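Local coordinates for protein IAA acetyltransferase (Bacillus cereus ATCC 14579, PDB 1Y9K) that probably transfers an acetyl group from acetyl-CoA to an amine, as other GNAT-family N-acetyltransferases do, its own substrate being uncertain, at residues Leu98-Gly103 with Ile147-Glu152; Ile49-Leu54 with Asn66-Glu71; Gly103-Ser108 with Ile136-Ile141. All coordinates share one frame; numbering follows the deposited sequence.

All three contacts reach the same mixed sheet. Interaction 2 pairs strands 48-56 and 61-69. Strand 61-69 runs parallel to strand 97-103, which interaction 1 joins to strand 141-152. The centres of interactions 1 and 2 are about 16 Å apart, yet they touch where Leu98 CD1 packs 3.7 Å from Leu54 CD2. Interaction 3 shares Gly103 with interaction 1 and lies at the surface. Ile147 CG1 of interaction 1 packs 3.9 Å from Asn104 CA of interaction 3. Interactions 2 and 3 do not touch; their nearest atoms are about 9 Å apart. In GNAT relatives, acetyl-CoA binds where the equivalents of strands 61-69 and 97-103 splay apart.

Interaction 1. Residues Leu98-Gly103 with Ile147-Glu152; sequences LEVGTG and IRLAME
Leu98, Val100 and Thr102 pair with Met151, Leu149 and Ile147 across two antiparallel strands. Two N-H...O=C bonds join each pair, six in all. Among the shortest is Met151 N to Leu98 O, at 2.7 Å. Glu99 with Ala150 and Gly101 with Arg148 are the non-hydrogen-bonded pairs in between. Here CA-H...O contacts take over, and Gly101 CA lies 3.2 Å from Ile147 O.

On the apolar face, Val100 and Leu149 lie side by side and point the same way. Val100 CG1 sits between its backbone N and carbonyl carbon (chi1 67°). This places it 4.0 Å from Leu149 CB. Leu149 CD1 comes to 3.6 Å from Val100 O. Next along, the CB atoms of Leu98 and Met151 meet at 4.4 Å, and the selenomethionine chain then runs out extended, away from the partner strand.

The arrangement belongs to the C-terminal half of the GNAT fold. Strand 97-103 has strand 61-69 parallel to it along one edge and strand 141-152 antiparallel along the other.

The opposite face, with Glu99, Gly101, Arg148 and Ala150, carries the charged pair. Glu99 OE1 forms a salt bridge to Arg148 NH2 at 3.3 Å. The planes stand 89° apart, and one oxygen meets one nitrogen, not the two-pronged match of coplanar groups. Arg148 bends at chi2 (-75°) and chi3, which turns its guanidinium back across the partner strand. NH1 ends 4.1 Å from Gly101 CA.

The stronger partners of both charged groups lie outside the two segments: Arg148 NH1 forms a salt bridge with Glu63 OE2 of strand 61-69, and Glu99 OE2 with Lys97 NZ. Glu99 and Ala150 touch Phe121 of strand 119-124. Phe118 and Tyr113 pack against Val100 and Leu149 on the apolar face.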
ATOM      1  N   LEU A  98      12.178   2.875  -2.743  1.00 37.94           N
ATOM      2  CA  LEU A  98      10.774   2.507  -2.568  1.00 37.32           C
ATOM      3  C   LEU A  98      10.144   3.307  -1.423  1.00 37.11           C
ATOM      4  O   LEU A  98      10.706   3.383  -0.335  1.00 36.83           O
ATOM      5  CB  LEU A  98      10.607   0.993  -2.348  1.00 37.08           C
ATOM      6  CG  LEU A  98       9.177   0.421  -2.352  1.00 37.18           C
ATOM      7  CD1 LEU A  98       8.437   0.617  -3.690  1.00 35.04           C
ATOM      8  CD2 LEU A  98       9.175  -1.045  -1.946  1.00 37.05           C
ATOM      9  N   GLU A  99       8.989   3.914  -1.696  1.00 37.15           N
ATOM     10  CA  GLU A  99       8.251   4.696  -0.703  1.00 37.29           C
ATOM     11  C   GLU A  99       6.863   4.134  -0.419  1.00 37.15           C
ATOM     12  O   GLU A  99       6.239   3.475  -1.258  1.00 36.90           O
ATOM     13  CB  GLU A  99       8.151   6.163  -1.117  1.00 36.88           C
ATOM     14  CG  GLU A  99       9.527   6.825  -1.327  1.00 38.54           C
ATOM     15  CD  GLU A  99       9.448   8.315  -1.592  1.00 38.94           C
ATOM     16  OE1 GLU A  99       8.454   8.782  -2.168  1.00 40.75           O
ATOM     17  OE2 GLU A  99      10.400   9.036  -1.232  1.00 44.94           O
ATOM     18  N   VAL A 100       6.398   4.398   0.793  1.00 37.22           N
ATOM     19  CA  VAL A 100       5.062   4.050   1.215  1.00 36.82           C
ATOM     20  C   VAL A 100       4.603   5.114   2.217  1.00 37.13           C
ATOM     21  O   VAL A 100       5.378   5.571   3.062  1.00 36.94           O
ATOM     22  CB  VAL A 100       5.027   2.615   1.825  1.00 36.94           C
ATOM     23  CG1 VAL A 100       5.817   2.544   3.144  1.00 35.43           C
ATOM     24  CG2 VAL A 100       3.585   2.121   2.002  1.00 36.76           C
ATOM     25  N   GLY A 101       3.344   5.522   2.098  1.00 37.51           N
ATOM     26  CA  GLY A 101       2.736   6.427   3.065  1.00 37.06           C
ATOM     27  C   GLY A 101       1.700   5.666   3.860  1.00 37.28           C
ATOM     28  O   GLY A 101       1.179   4.643   3.398  1.00 37.45           O
ATOM     29  N   THR A 102       1.428   6.149   5.070  1.00 37.03           N
ATOM     30  CA  THR A 102       0.328   5.651   5.881  1.00 36.40           C
ATOM     31  C   THR A 102      -0.095   6.726   6.884  1.00 36.00           C
ATOM     32  O   THR A 102       0.685   7.623   7.188  1.00 35.69           O
ATOM     33  CB  THR A 102       0.658   4.312   6.573  1.00 36.47           C
ATOM     34  OG1 THR A 102      -0.563   3.633   6.857  1.00 37.00           O
ATOM     35  CG2 THR A 102       1.439   4.515   7.872  1.00 36.17           C
ATOM     36  N   GLY A 103      -1.336   6.638   7.366  1.00 35.49           N
ATOM     37  CA  GLY A 103      -1.867   7.581   8.341  1.00 34.62           C
ATOM     38  C   GLY A 103      -1.155   7.546   9.687  1.00 34.12           C
ATOM     39  O   GLY A 103      -0.591   6.519  10.077  1.00 33.96           O
ATOM     40  N   ILE A 147       2.122   9.867   7.169  1.00 32.59           N
ATOM     41  CA  ILE A 147       3.514   9.611   7.510  1.00 32.89           C
ATOM     42  C   ILE A 147       4.188   8.971   6.296  1.00 33.37           C
ATOM     43  O   ILE A 147       3.681   7.989   5.731  1.00 33.93           O
ATOM     44  CB  ILE A 147       3.656   8.700   8.778  1.00 32.70           C
ATOM     45  CG1 ILE A 147       2.839   9.244   9.969  1.00 31.87           C
ATOM     46  CG2 ILE A 147       5.120   8.483   9.141  1.00 31.50           C
ATOM     47  CD1 ILE A 147       3.015  10.709  10.293  1.00 30.29           C
ATOM     48  N   ARG A 148       5.323   9.537   5.895  1.00 33.82           N
ATOM     49  CA  ARG A 148       6.029   9.126   4.684  1.00 34.14           C
ATOM     50  C   ARG A 148       7.241   8.295   5.081  1.00 34.22           C
ATOM     51  O   ARG A 148       8.017   8.686   5.972  1.00 34.03           O
ATOM     52  CB  ARG A 148       6.482  10.351   3.874  1.00 34.49           C
ATOM     53  CG  ARG A 148       5.385  11.369   3.532  1.00 35.63           C
ATOM     54  CD  ARG A 148       4.493  10.850   2.422  1.00 38.95           C
ATOM     55  NE  ARG A 148       5.223  10.745   1.154  1.00 42.77           N
ATOM     56  CZ  ARG A 148       4.853   9.984   0.123  1.00 43.92           C
ATOM     57  NH1 ARG A 148       3.746   9.242   0.202  1.00 42.19           N
ATOM     58  NH2 ARG A 148       5.596   9.966  -0.993  1.00 42.69           N
ATOM     59  N   LEU A 149       7.388   7.144   4.433  1.00 33.89           N
ATOM     60  CA  LEU A 149       8.489   6.238   4.716  1.00 34.08           C
ATOM     61  C   LEU A 149       9.191   5.862   3.417  1.00 34.78           C
ATOM     62  O   LEU A 149       8.590   5.885   2.335  1.00 34.39           O
ATOM     63  CB  LEU A 149       8.007   4.968   5.451  1.00 34.05           C
ATOM     64  CG  LEU A 149       7.272   4.991   6.800  1.00 33.39           C
ATOM     65  CD1 LEU A 149       5.749   5.114   6.629  1.00 31.93           C
ATOM     66  CD2 LEU A 149       7.603   3.731   7.580  1.00 33.36           C
ATOM     67  N   ALA A 150      10.469   5.520   3.524  1.00 35.52           N
ATOM     68  CA  ALA A 150      11.263   5.206   2.349  1.00 36.25           C
ATOM     69  C   ALA A 150      12.296   4.140   2.633  1.00 37.37           C
ATOM     70  O   ALA A 150      12.729   3.936   3.768  1.00 37.21           O
ATOM     71  CB  ALA A 150      11.924   6.454   1.797  1.00 35.89           C
HETATM   72  N   MSE A 151      12.691   3.472   1.565  1.00 39.16           N
HETATM   73  CA  MSE A 151      13.621   2.376   1.618  1.00 40.71           C
HETATM   74  C   MSE A 151      14.573   2.519   0.422  1.00 42.63           C
HETATM   75  O   MSE A 151      14.133   2.724  -0.725  1.00 42.51           O
HETATM   76  CB  MSE A 151      12.825   1.083   1.501  1.00 40.77           C
HETATM   77  CG  MSE A 151      13.554  -0.144   1.940  1.00 41.65           C
HETATM   78 SE   MSE A 151      12.680  -1.622   1.418  1.00 38.55          SE
HETATM   79  CE  MSE A 151      13.611  -2.834   2.327  1.00 40.59           C
ATOM     80  N   GLU A 152      15.873   2.429   0.684  1.00 44.36           N
ATOM     81  CA  GLU A 152      16.836   2.348  -0.406  1.00 46.50           C
ATOM     82  C   GLU A 152      16.968   0.898  -0.851  1.00 47.25           C
ATOM     83  O   GLU A 152      17.141   0.003  -0.029  1.00 47.31           O
ATOM     84  CB  GLU A 152      18.177   2.986  -0.026  1.00 46.73           C
ATOM     85  CG  GLU A 152      18.334   4.389  -0.631  1.00 49.71           C
ATOM     86  CD  GLU A 152      18.904   5.441   0.330  1.00 54.26           C
ATOM     87  OE1 GLU A 152      19.799   5.124   1.154  1.00 56.17           O
ATOM     88  OE2 GLU A 152      18.460   6.613   0.244  1.00 55.51           O
TER

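Interaction 2. Residues Ile49-Leu54 with Asn66-Glu71; sequences IGVYVL and NIAVAE
Val51 and Ala68 form a hydrogen-bonded pair between strands 49-54 and 66-69, whose axes run antiparallel at 176° and 4.6 Å apart. They are part of a beta hairpin in the GNAT fold, made of strands 48-56 and 61-69. Val51 N to Ala68 O is 2.8 Å, and Ala68 N gives the return bond to Val51 O. At the far end, Ala70 N bonds to Ile49 O at 2.7 Å, just past the last strand residue.

Ile49 and Gly50 both face Ala42 of strand 38-43, a classic beta bulge. Beyond Val69, the chain turns toward helix 78-92. Gln74 in that turn donates to Val69 O; in GNAT relatives the equivalent turn binds the pyrophosphate of acetyl-CoA.

On one face, Val51 CG1 packs against Ala68 CB at 3.8 Å. Leu20 of helix 17-23 touches Val51 and Val53 on this side. On the other face, the CB atoms of Tyr52 and Ile67 meet at 4.1 Å. Ile67 CG1 is anti to its backbone N and lies 3.6 Å from Val51 O. Tyr52 CG sits between backbone N and carbonyl carbon (chi1 75°). Its ring leads away from Ile67 and meets the ring of Tyr40 with planes about 15° apart. Leu82 of helix 78-92 touches both Tyr52 and Ile67. Tyr52 OH is hydrogen-bonded to His85 ND1 and Thr89 OG1.

Asn66 is buried on the Val51 face. Its ND2 is satisfied by Tyr33 OH and by the backbone oxygen of Leu20.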
ATOM      1  N   ILE A  49      -7.251 -12.037  -1.876  1.00 36.12           N
ATOM      2  CA  ILE A  49      -7.305 -11.633  -0.463  1.00 35.82           C
ATOM      3  C   ILE A  49      -6.264 -10.553  -0.068  1.00 35.59           C
ATOM      4  O   ILE A  49      -6.213 -10.101   1.080  1.00 35.64           O
ATOM      5  CB  ILE A  49      -7.199 -12.873   0.478  1.00 36.10           C
ATOM      6  CG1 ILE A  49      -6.062 -13.818   0.057  1.00 36.26           C
ATOM      7  CG2 ILE A  49      -8.511 -13.648   0.497  1.00 35.40           C
ATOM      8  CD1 ILE A  49      -4.658 -13.303   0.306  1.00 35.86           C
ATOM      9  N   GLY A  50      -5.451 -10.145  -1.036  1.00 34.87           N
ATOM     10  CA  GLY A  50      -4.439  -9.124  -0.844  1.00 34.46           C
ATOM     11  C   GLY A  50      -4.178  -8.395  -2.149  1.00 34.39           C
ATOM     12  O   GLY A  50      -4.453  -8.915  -3.236  1.00 34.42           O
ATOM     13  N   VAL A  51      -3.658  -7.179  -2.046  1.00 34.19           N
ATOM     14  CA  VAL A  51      -3.344  -6.388  -3.218  1.00 34.01           C
ATOM     15  C   VAL A  51      -2.289  -5.351  -2.855  1.00 34.40           C
ATOM     16  O   VAL A  51      -2.128  -5.022  -1.677  1.00 34.56           O
ATOM     17  CB  VAL A  51      -4.623  -5.720  -3.813  1.00 33.97           C
ATOM     18  CG1 VAL A  51      -5.280  -4.750  -2.807  1.00 34.36           C
ATOM     19  CG2 VAL A  51      -4.330  -5.041  -5.147  1.00 33.25           C
ATOM     20  N   TYR A  52      -1.542  -4.894  -3.865  1.00 34.36           N
ATOM     21  CA  TYR A  52      -0.757  -3.669  -3.787  1.00 34.30           C
ATOM     22  C   TYR A  52      -0.617  -3.019  -5.174  1.00 34.08           C
ATOM     23  O   TYR A  52      -0.691  -3.698  -6.201  1.00 34.46           O
ATOM     24  CB  TYR A  52       0.605  -3.897  -3.110  1.00 34.51           C
ATOM     25  CG  TYR A  52       1.665  -4.616  -3.943  1.00 35.16           C
ATOM     26  CD1 TYR A  52       2.410  -3.931  -4.908  1.00 35.53           C
ATOM     27  CD2 TYR A  52       1.949  -5.973  -3.732  1.00 34.88           C
ATOM     28  CE1 TYR A  52       3.397  -4.580  -5.659  1.00 34.93           C
ATOM     29  CE2 TYR A  52       2.933  -6.630  -4.473  1.00 34.22           C
ATOM     30  CZ  TYR A  52       3.647  -5.922  -5.434  1.00 35.02           C
ATOM     31  OH  TYR A  52       4.611  -6.555  -6.172  1.00 36.12           O
ATOM     32  N   VAL A  53      -0.451  -1.700  -5.189  1.00 33.27           N
ATOM     33  CA  VAL A  53      -0.259  -0.931  -6.412  1.00 32.29           C
ATOM     34  C   VAL A  53       1.061  -0.174  -6.263  1.00 32.44           C
ATOM     35  O   VAL A  53       1.270   0.556  -5.280  1.00 31.60           O
ATOM     36  CB  VAL A  53      -1.433   0.071  -6.669  1.00 32.31           C
ATOM     37  CG1 VAL A  53      -1.235   0.864  -7.962  1.00 31.42           C
ATOM     38  CG2 VAL A  53      -2.759  -0.650  -6.714  1.00 30.94           C
ATOM     39  N   LEU A  54       1.950  -0.380  -7.238  1.00 32.51           N
ATOM     40  CA  LEU A  54       3.208   0.356  -7.363  1.00 32.33           C
ATOM     41  C   LEU A  54       3.055   1.466  -8.382  1.00 32.51           C
ATOM     42  O   LEU A  54       2.489   1.253  -9.446  1.00 33.24           O
ATOM     43  CB  LEU A  54       4.332  -0.579  -7.798  1.00 31.93           C
ATOM     44  CG  LEU A  54       4.901  -1.468  -6.700  1.00 31.37           C
ATOM     45  CD1 LEU A  54       5.974  -2.381  -7.255  1.00 29.98           C
ATOM     46  CD2 LEU A  54       5.456  -0.623  -5.562  1.00 31.64           C
ATOM     47  N   ASN A  66      -1.129   1.856  -2.564  1.00 33.33           N
ATOM     48  CA  ASN A  66      -2.210   1.150  -1.908  1.00 33.88           C
ATOM     49  C   ASN A  66      -1.710  -0.243  -1.625  1.00 34.15           C
ATOM     50  O   ASN A  66      -1.082  -0.869  -2.478  1.00 34.62           O
ATOM     51  CB  ASN A  66      -3.454   1.103  -2.811  1.00 33.87           C
ATOM     52  CG  ASN A  66      -4.713   0.672  -2.071  1.00 34.21           C
ATOM     53  OD1 ASN A  66      -4.726  -0.353  -1.388  1.00 36.36           O
ATOM     54  ND2 ASN A  66      -5.785   1.436  -2.233  1.00 32.76           N
ATOM     55  N   ILE A  67      -1.942  -0.699  -0.404  1.00 34.58           N
ATOM     56  CA  ILE A  67      -1.687  -2.081  -0.016  1.00 35.06           C
ATOM     57  C   ILE A  67      -2.824  -2.499   0.925  1.00 35.94           C
ATOM     58  O   ILE A  67      -3.178  -1.761   1.839  1.00 36.01           O
ATOM     59  CB  ILE A  67      -0.263  -2.278   0.586  1.00 34.55           C
ATOM     60  CG1 ILE A  67      -0.033  -3.735   0.993  1.00 33.41           C
ATOM     61  CG2 ILE A  67       0.005  -1.305   1.742  1.00 34.22           C
ATOM     62  CD1 ILE A  67       1.433  -4.127   1.034  1.00 32.99           C
ATOM     63  N   ALA A  68      -3.423  -3.660   0.665  1.00 36.79           N
ATOM     64  CA  ALA A  68      -4.608  -4.090   1.407  1.00 37.67           C
ATOM     65  C   ALA A  68      -4.657  -5.592   1.517  1.00 38.21           C
ATOM     66  O   ALA A  68      -4.295  -6.299   0.576  1.00 38.60           O
ATOM     67  CB  ALA A  68      -5.903  -3.565   0.745  1.00 37.41           C
ATOM     68  N   VAL A  69      -5.108  -6.053   2.682  1.00 38.80           N
ATOM     69  CA  VAL A  69      -5.321  -7.457   2.985  1.00 39.33           C
ATOM     70  C   VAL A  69      -6.771  -7.587   3.465  1.00 40.25           C
ATOM     71  O   VAL A  69      -7.285  -6.687   4.139  1.00 40.29           O
ATOM     72  CB  VAL A  69      -4.319  -7.954   4.068  1.00 39.26           C
ATOM     73  CG1 VAL A  69      -4.637  -9.385   4.521  1.00 39.16           C
ATOM     74  CG2 VAL A  69      -2.873  -7.871   3.548  1.00 38.80           C
ATOM     75  N   ALA A  70      -7.434  -8.681   3.089  1.00 40.89           N
ATOM     76  CA  ALA A  70      -8.798  -8.954   3.522  1.00 41.95           C
ATOM     77  C   ALA A  70      -8.863  -8.887   5.040  1.00 42.55           C
ATOM     78  O   ALA A  70      -7.967  -9.397   5.719  1.00 42.47           O
ATOM     79  CB  ALA A  70      -9.279 -10.324   3.005  1.00 41.84           C
ATOM     80  N   GLU A  71      -9.914  -8.240   5.554  1.00 43.49           N
ATOM     81  CA  GLU A  71     -10.070  -7.973   6.991  1.00 44.51           C
ATOM     82  C   GLU A  71      -9.926  -9.224   7.856  1.00 44.60           C
ATOM     83  O   GLU A  71      -9.203  -9.205   8.847  1.00 44.92           O
ATOM     84  CB  GLU A  71     -11.417  -7.291   7.287  1.00 44.80           C
ATOM     85  CG  GLU A  71     -11.473  -5.791   6.947  1.00 45.07           C
ATOM     86  CD  GLU A  71     -12.915  -5.261   6.761  1.00 45.39           C
ATOM     87  OE1 GLU A  71     -13.663  -5.784   5.874  1.00 45.08           O
ATOM     88  OE2 GLU A  71     -13.285  -4.311   7.497  1.00 43.65           O
TER

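Interaction 3. Residues Gly103-Ser108 with Ile136-Ile141; sequences GNSSVS and IIENGI
Ser105 and Ser106 both donate their hydroxyls to one oxygen, Glu138 OE1. Ser105 OG reaches it at 2.6 Å on the anti side, and Ser106 OG at 2.8 Å on the syn side. The two come from opposite faces of the carboxylate plane, each well out of that plane.

The torsions set this up. Ser105 OG lies between its backbone N and carbonyl carbon (chi1 62°), whereas Ser106 OG lies beside its backbone N, anti to the carbonyl carbon. Glu138 CG is anti to the backbone N (chi1 -152°), and the chain runs on extended, carrying OE1 to the serines. Along the way Glu138 CB passes 3.3 Å from Ser105 OG.

Ile141 packs beside this polar group. Its CB is 3.7 Å from Ser105 CB, and its CG2 is 3.7 Å from Asn104 ND2. The Asn104 amide is fixed at both ends: OD1 accepts from the backbone N atoms of Arg144 and Asp145, and ND2 bonds to Val142 O.

Two tight turns face each other here, type I from Gly103 to Ser106 and type I' from Glu138 to Ile141. A water accepts from Ser108 N at 2.9 Å and donates weakly to Asn139 OD1. Ser106 takes the N-cap position of helix 107-115, but its side chain makes no capping bond; its OG is turned to Glu138 instead. The contact thus joins the link from strand 97-103 into that helix with the hairpin of strands 136-138 and 141-152.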
ATOM      1  N   GLY A 103      -1.336   6.638   7.366  1.00 35.49           N
ATOM      2  CA  GLY A 103      -1.867   7.581   8.341  1.00 34.62           C
ATOM      3  C   GLY A 103      -1.155   7.546   9.687  1.00 34.12           C
ATOM      4  O   GLY A 103      -0.591   6.519  10.077  1.00 33.96           O
ATOM      5  N   ASN A 104      -1.193   8.672  10.397  1.00 33.32           N
ATOM      6  CA  ASN A 104      -0.589   8.777  11.722  1.00 33.20           C
ATOM      7  C   ASN A 104      -1.185   7.775  12.710  1.00 33.41           C
ATOM      8  O   ASN A 104      -0.520   7.302  13.640  1.00 33.18           O
ATOM      9  CB  ASN A 104      -0.704  10.212  12.255  1.00 32.72           C
ATOM     10  CG  ASN A 104      -2.148  10.713  12.320  1.00 31.84           C
ATOM     11  OD1 ASN A 104      -2.731  11.063  11.304  1.00 31.65           O
ATOM     12  ND2 ASN A 104      -2.709  10.778  13.523  1.00 28.76           N
ATOM     13  N   SER A 105      -2.452   7.454  12.476  1.00 33.74           N
ATOM     14  CA  SER A 105      -3.198   6.515  13.282  1.00 33.81           C
ATOM     15  C   SER A 105      -2.898   5.051  12.936  1.00 34.20           C
ATOM     16  O   SER A 105      -3.249   4.166  13.705  1.00 34.52           O
ATOM     17  CB  SER A 105      -4.697   6.798  13.135  1.00 33.75           C
ATOM     18  OG  SER A 105      -5.111   6.630  11.793  1.00 32.76           O
ATOM     19  N   SER A 106      -2.266   4.793  11.786  1.00 34.71           N
ATOM     20  CA  SER A 106      -2.041   3.417  11.320  1.00 34.97           C
ATOM     21  C   SER A 106      -0.794   2.821  11.945  1.00 35.69           C
ATOM     22  O   SER A 106       0.163   2.457  11.246  1.00 36.02           O
ATOM     23  CB  SER A 106      -1.958   3.343   9.798  1.00 34.59           C
ATOM     24  OG  SER A 106      -3.067   3.976   9.205  1.00 34.12           O
ATOM     25  N   VAL A 107      -0.822   2.698  13.266  1.00 36.51           N
ATOM     26  CA  VAL A 107       0.370   2.351  14.040  1.00 37.53           C
ATOM     27  C   VAL A 107       0.878   0.928  13.784  1.00 37.81           C
ATOM     28  O   VAL A 107       2.090   0.691  13.777  1.00 38.12           O
ATOM     29  CB  VAL A 107       0.161   2.605  15.553  1.00 37.52           C
ATOM     30  CG1 VAL A 107       1.383   2.174  16.330  1.00 38.17           C
ATOM     31  CG2 VAL A 107      -0.103   4.091  15.800  1.00 37.42           C
ATOM     32  N   SER A 108      -0.045  -0.004  13.565  1.00 38.08           N
ATOM     33  CA  SER A 108       0.316  -1.376  13.220  1.00 38.91           C
ATOM     34  C   SER A 108       1.026  -1.469  11.853  1.00 38.85           C
ATOM     35  O   SER A 108       1.942  -2.281  11.679  1.00 38.89           O
ATOM     36  CB  SER A 108      -0.913  -2.298  13.274  1.00 38.86           C
ATOM     37  OG  SER A 108      -0.809  -3.333  12.300  1.00 40.70           O
ATOM     38  N   ILE A 136     -11.599  10.075   9.093  1.00 52.93           N
ATOM     39  CA  ILE A 136     -11.187   8.699   9.391  1.00 52.46           C
ATOM     40  C   ILE A 136     -10.650   8.601  10.828  1.00 52.37           C
ATOM     41  O   ILE A 136      -9.756   9.364  11.221  1.00 52.17           O
ATOM     42  CB  ILE A 136     -10.115   8.192   8.383  1.00 52.40           C
ATOM     43  CG1 ILE A 136     -10.676   8.194   6.956  1.00 52.90           C
ATOM     44  CG2 ILE A 136      -9.638   6.794   8.752  1.00 52.05           C
ATOM     45  CD1 ILE A 136      -9.617   8.216   5.844  1.00 52.64           C
ATOM     46  N   ILE A 137     -11.227   7.683  11.605  1.00 52.08           N
ATOM     47  CA  ILE A 137     -10.756   7.370  12.960  1.00 51.67           C
ATOM     48  C   ILE A 137     -10.315   5.909  13.037  1.00 51.49           C
ATOM     49  O   ILE A 137     -10.962   5.021  12.487  1.00 51.51           O
ATOM     50  CB  ILE A 137     -11.811   7.684  14.047  1.00 51.63           C
ATOM     51  CG1 ILE A 137     -12.203   9.167  14.000  1.00 51.61           C
ATOM     52  CG2 ILE A 137     -11.268   7.346  15.443  1.00 51.25           C
ATOM     53  CD1 ILE A 137     -13.499   9.508  14.731  1.00 51.62           C
ATOM     54  N   GLU A 138      -9.200   5.671  13.723  1.00 51.29           N
ATOM     55  CA  GLU A 138      -8.541   4.370  13.721  1.00 50.84           C
ATOM     56  C   GLU A 138      -7.975   4.096  15.108  1.00 50.34           C
ATOM     57  O   GLU A 138      -6.996   4.723  15.522  1.00 50.34           O
ATOM     58  CB  GLU A 138      -7.417   4.412  12.704  1.00 51.05           C
ATOM     59  CG  GLU A 138      -7.046   3.116  12.068  1.00 52.35           C
ATOM     60  CD  GLU A 138      -6.265   3.350  10.791  1.00 54.69           C
ATOM     61  OE1 GLU A 138      -5.337   4.193  10.809  1.00 54.62           O
ATOM     62  OE2 GLU A 138      -6.583   2.702   9.766  1.00 56.80           O
ATOM     63  N   ASN A 139      -8.608   3.172  15.829  1.00 49.73           N
ATOM     64  CA  ASN A 139      -8.224   2.828  17.207  1.00 49.01           C
ATOM     65  C   ASN A 139      -8.199   4.055  18.111  1.00 47.77           C
ATOM     66  O   ASN A 139      -7.260   4.248  18.882  1.00 48.06           O
ATOM     67  CB  ASN A 139      -6.869   2.094  17.250  1.00 49.49           C
ATOM     68  CG  ASN A 139      -6.737   1.032  16.159  1.00 50.96           C
ATOM     69  OD1 ASN A 139      -5.813   1.082  15.340  1.00 52.57           O
ATOM     70  ND2 ASN A 139      -7.670   0.079  16.133  1.00 52.49           N
ATOM     71  N   GLY A 140      -9.232   4.887  17.991  1.00 46.52           N
ATOM     72  CA  GLY A 140      -9.368   6.096  18.804  1.00 44.63           C
ATOM     73  C   GLY A 140      -8.589   7.312  18.337  1.00 43.60           C
ATOM     74  O   GLY A 140      -8.724   8.391  18.921  1.00 43.70           O
ATOM     75  N   ILE A 141      -7.777   7.152  17.288  1.00 42.40           N
ATOM     76  CA  ILE A 141      -6.940   8.243  16.766  1.00 40.69           C
ATOM     77  C   ILE A 141      -7.477   8.734  15.417  1.00 40.02           C
ATOM     78  O   ILE A 141      -7.750   7.933  14.519  1.00 39.63           O
ATOM     79  CB  ILE A 141      -5.458   7.793  16.592  1.00 41.05           C
ATOM     80  CG1 ILE A 141      -4.938   7.091  17.856  1.00 40.32           C
ATOM     81  CG2 ILE A 141      -4.563   8.961  16.151  1.00 39.94           C
ATOM     82  CD1 ILE A 141      -3.715   6.203  17.611  1.00 40.15           C
TER
HETATM   83  O   HOH W   1      -2.955   0.326  13.543  1.00 45.45           O